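Lovastatin nonaketide synthase, polyketide synthase component (Aspergillus terreus, PDB 7CPX) builds the dihydromonacolin L nonaketide of lovastatin biosynthesis from malonyl-CoA, working as an iterative, homodimeric multidomain polyketide synthase together with its partner lovC. Local coordinates at residues Q1297-I1302 with D1604-L1609. The protein carries 2 engineered substitutions. Residues are numbered along the deposited sequence; the frame is centred on the assembly and turned at random.
Sequences QDKEAI and DRDANL
Asn1608 reaches from its loop to the N-terminal part of helix 1298-1309, where its amide nitrogen serves two oxygens of Asp1298. ND2 donates to OD2 of Asp1298 in a nearly straight hydrogen bond (N-H...O 163°), the side chains meeting tip to tip with carboxylate and amide planes 80° apart. The modelled 2.5 Å from ND2 to OD2 is doubtfully short at this resolution, but the pairing stands. The same ND2 makes a weak, strongly bent bond of 3.3 Å to the backbone O of Asp1298, which also accepts the helical bond from Ile1302 N. CG of Asp1298, anti to the backbone N (chi1 -168°), lies beside its own carbonyl carbon, bringing both acceptors near one donor.

Van der Waals contact adds to this: CD1 of Ile1302 sits over one face of the Asn1608 amide, 3.4 Å from CG. Around these three buried residues, Leu1417 touches Asp1298, Ser1418 touches Asn1608, and Arg1556 touches Ile1302.

At the exposed side, Lys1299 and Asp1606 cross at about a right angle. CD of the lysine comes 3.3 Å from OD2 of Asp1606, whereas NZ stays 4.7 Å from that oxygen, leaving at most a loose electrostatic attraction.

Away from the annotated sites, the loop joining the last two strands (1600-1602 and antiparallel 1614-1618) of a class I SAM-dependent methyltransferase fold thus packs on a helix preceding its core strands.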
ATOM      1  N   GLN A1297      -6.798   2.725  78.532  1.00185.22           N
ATOM      2  CA  GLN A1297      -5.359   2.700  78.292  1.00185.22           C
ATOM      3  C   GLN A1297      -4.768   4.103  78.361  1.00185.22           C
ATOM      4  O   GLN A1297      -3.684   4.299  78.923  1.00185.22           O
ATOM      5  CB  GLN A1297      -5.064   2.052  76.940  1.00185.22           C
ATOM      6  CG  GLN A1297      -5.085   0.529  76.964  1.00185.22           C
ATOM      7  CD  GLN A1297      -6.412  -0.036  77.432  1.00185.22           C
ATOM      8  OE1 GLN A1297      -6.481  -0.718  78.455  1.00185.22           O
ATOM      9  NE2 GLN A1297      -7.472   0.241  76.683  1.00185.22           N
ATOM     10  N   ASP A1298      -5.461   5.091  77.793  1.00184.99           N
ATOM     11  CA  ASP A1298      -5.032   6.477  77.957  1.00184.99           C
ATOM     12  C   ASP A1298      -5.109   6.894  79.422  1.00184.99           C
ATOM     13  O   ASP A1298      -4.183   7.527  79.950  1.00184.99           O
ATOM     14  CB  ASP A1298      -5.888   7.395  77.085  1.00184.99           C
ATOM     15  CG  ASP A1298      -5.316   8.795  76.976  1.00184.99           C
ATOM     16  OD1 ASP A1298      -4.191   8.939  76.452  1.00184.99           O
ATOM     17  OD2 ASP A1298      -5.992   9.751  77.409  1.00184.99           O
ATOM     18  N   LYS A1299      -6.205   6.532  80.095  1.00184.40           N
ATOM     19  CA  LYS A1299      -6.339   6.675  81.538  1.00184.40           C
ATOM     20  C   LYS A1299      -5.477   5.674  82.293  1.00184.40           C
ATOM     21  O   LYS A1299      -5.585   5.567  83.519  1.00184.40           O
ATOM     22  CB  LYS A1299      -7.807   6.518  81.948  1.00184.40           C
ATOM     23  CG  LYS A1299      -8.123   7.061  83.335  1.00184.40           C
ATOM     24  CD  LYS A1299      -9.617   7.054  83.618  1.00184.40           C
ATOM     25  CE  LYS A1299     -10.170   5.639  83.697  1.00184.40           C
ATOM     26  NZ  LYS A1299     -11.616   5.626  84.050  1.00184.40           N
ATOM     27  N   GLU A1300      -4.672   4.900  81.571  1.00187.25           N
ATOM     28  CA  GLU A1300      -3.504   4.237  82.121  1.00187.25           C
ATOM     29  C   GLU A1300      -2.213   4.757  81.513  1.00187.25           C
ATOM     30  O   GLU A1300      -1.152   4.593  82.125  1.00187.25           O
ATOM     31  CB  GLU A1300      -3.590   2.717  81.899  1.00187.25           C
ATOM     32  CG  GLU A1300      -2.471   1.919  82.546  1.00187.25           C
ATOM     33  CD  GLU A1300      -2.446   2.062  84.056  1.00187.25           C
ATOM     34  OE1 GLU A1300      -3.438   2.565  84.625  1.00187.25           O
ATOM     35  OE2 GLU A1300      -1.433   1.673  84.675  1.00187.25           O
ATOM     36  N   ALA A1301      -2.277   5.381  80.337  1.00188.39           N
ATOM     37  CA  ALA A1301      -1.121   6.010  79.719  1.00188.39           C
ATOM     38  C   ALA A1301      -0.595   7.144  80.582  1.00188.39           C
ATOM     39  O   ALA A1301       0.520   7.074  81.108  1.00188.39           O
ATOM     40  CB  ALA A1301      -1.489   6.551  78.337  1.00188.39           C
ATOM     41  N   ILE A1302      -1.396   8.194  80.731  1.00187.04           N
ATOM     42  CA  ILE A1302      -0.955   9.384  81.455  1.00187.04           C
ATOM     43  C   ILE A1302      -0.764   9.051  82.932  1.00187.04           C
ATOM     44  O   ILE A1302       0.251   9.447  83.522  1.00187.04           O
ATOM     45  CB  ILE A1302      -1.931  10.555  81.251  1.00187.04           C
ATOM     46  CG1 ILE A1302      -1.565  11.301  79.964  1.00187.04           C
ATOM     47  CG2 ILE A1302      -1.896  11.501  82.447  1.00187.04           C
ATOM     48  CD1 ILE A1302      -2.610  12.288  79.484  1.00187.04           C
ATOM     49  N   ASP A1604     -14.268  17.571  79.812  1.00166.13           N
ATOM     50  CA  ASP A1604     -12.992  17.551  80.517  1.00166.13           C
ATOM     51  C   ASP A1604     -13.202  17.149  81.966  1.00166.13           C
ATOM     52  O   ASP A1604     -12.599  17.710  82.885  1.00166.13           O
ATOM     53  CB  ASP A1604     -12.303  18.911  80.427  1.00166.13           C
ATOM     54  CG  ASP A1604     -13.181  20.043  80.924  1.00166.13           C
ATOM     55  OD1 ASP A1604     -14.338  19.775  81.309  1.00166.13           O
ATOM     56  OD2 ASP A1604     -12.714  21.202  80.927  1.00166.13           O
ATOM     57  N   ARG A1605     -14.073  16.163  82.188  1.00166.35           N
ATOM     58  CA  ARG A1605     -14.454  15.810  83.550  1.00166.35           C
ATOM     59  C   ARG A1605     -13.289  15.229  84.341  1.00166.35           C
ATOM     60  O   ARG A1605     -13.155  15.518  85.535  1.00166.35           O
ATOM     61  CB  ARG A1605     -15.631  14.830  83.533  1.00166.35           C
ATOM     62  CG  ARG A1605     -15.298  13.391  83.141  1.00166.35           C
ATOM     63  CD  ARG A1605     -14.863  13.262  81.690  1.00166.35           C
ATOM     64  NE  ARG A1605     -14.799  11.868  81.269  1.00166.35           N
ATOM     65  CZ  ARG A1605     -15.842  11.157  80.868  1.00166.35           C
ATOM     66  NH1 ARG A1605     -17.057  11.679  80.812  1.00166.35           N
ATOM     67  NH2 ARG A1605     -15.666   9.887  80.516  1.00166.35           N
ATOM     68  N   ASP A1606     -12.436  14.421  83.709  1.00173.70           N
ATOM     69  CA  ASP A1606     -11.411  13.680  84.437  1.00173.70           C
ATOM     70  C   ASP A1606      -9.996  14.140  84.110  1.00173.70           C
ATOM     71  O   ASP A1606      -9.280  14.599  85.004  1.00173.70           O
ATOM     72  CB  ASP A1606     -11.560  12.183  84.135  1.00173.70           C
ATOM     73  CG  ASP A1606     -10.575  11.327  84.911  1.00173.70           C
ATOM     74  OD1 ASP A1606      -9.900  11.861  85.817  1.00173.70           O
ATOM     75  OD2 ASP A1606     -10.473  10.119  84.612  1.00173.70           O
ATOM     76  N   ALA A1607      -9.574  14.054  82.848  1.00176.92           N
ATOM     77  CA  ALA A1607      -8.183  14.330  82.509  1.00176.92           C
ATOM     78  C   ALA A1607      -7.900  14.129  81.026  1.00176.92           C
ATOM     79  O   ALA A1607      -8.780  13.712  80.266  1.00176.92           O
ATOM     80  CB  ALA A1607      -7.246  13.436  83.325  1.00176.92           C
ATOM     81  N   ASN A1608      -6.671  14.432  80.611  1.00177.84           N
ATOM     82  CA  ASN A1608      -6.090  14.089  79.318  1.00177.84           C
ATOM     83  C   ASN A1608      -6.630  14.951  78.184  1.00177.84           C
ATOM     84  O   ASN A1608      -6.143  14.826  77.054  1.00177.84           O
ATOM     85  CB  ASN A1608      -6.309  12.611  78.961  1.00177.84           C
ATOM     86  CG  ASN A1608      -5.927  11.678  80.094  1.00177.84           C
ATOM     87  OD1 ASN A1608      -5.680  12.117  81.216  1.00177.84           O
ATOM     88  ND2 ASN A1608      -5.876  10.384  79.807  1.00177.84           N
ATOM     89  N   LEU A1609      -7.608  15.816  78.438  1.00172.95           N
ATOM     90  CA  LEU A1609      -8.124  16.728  77.428  1.00172.95           C
ATOM     91  C   LEU A1609      -7.903  18.184  77.801  1.00172.95           C
ATOM     92  O   LEU A1609      -8.341  19.073  77.061  1.00172.95           O
ATOM     93  CB  LEU A1609      -9.619  16.472  77.200  1.00172.95           C
ATOM     94  CG  LEU A1609      -9.967  15.026  76.838  1.00172.95           C
ATOM     95  CD1 LEU A1609     -11.468  14.804  76.877  1.00172.95           C
ATOM     96  CD2 LEU A1609      -9.411  14.655  75.472  1.00172.95           C
TER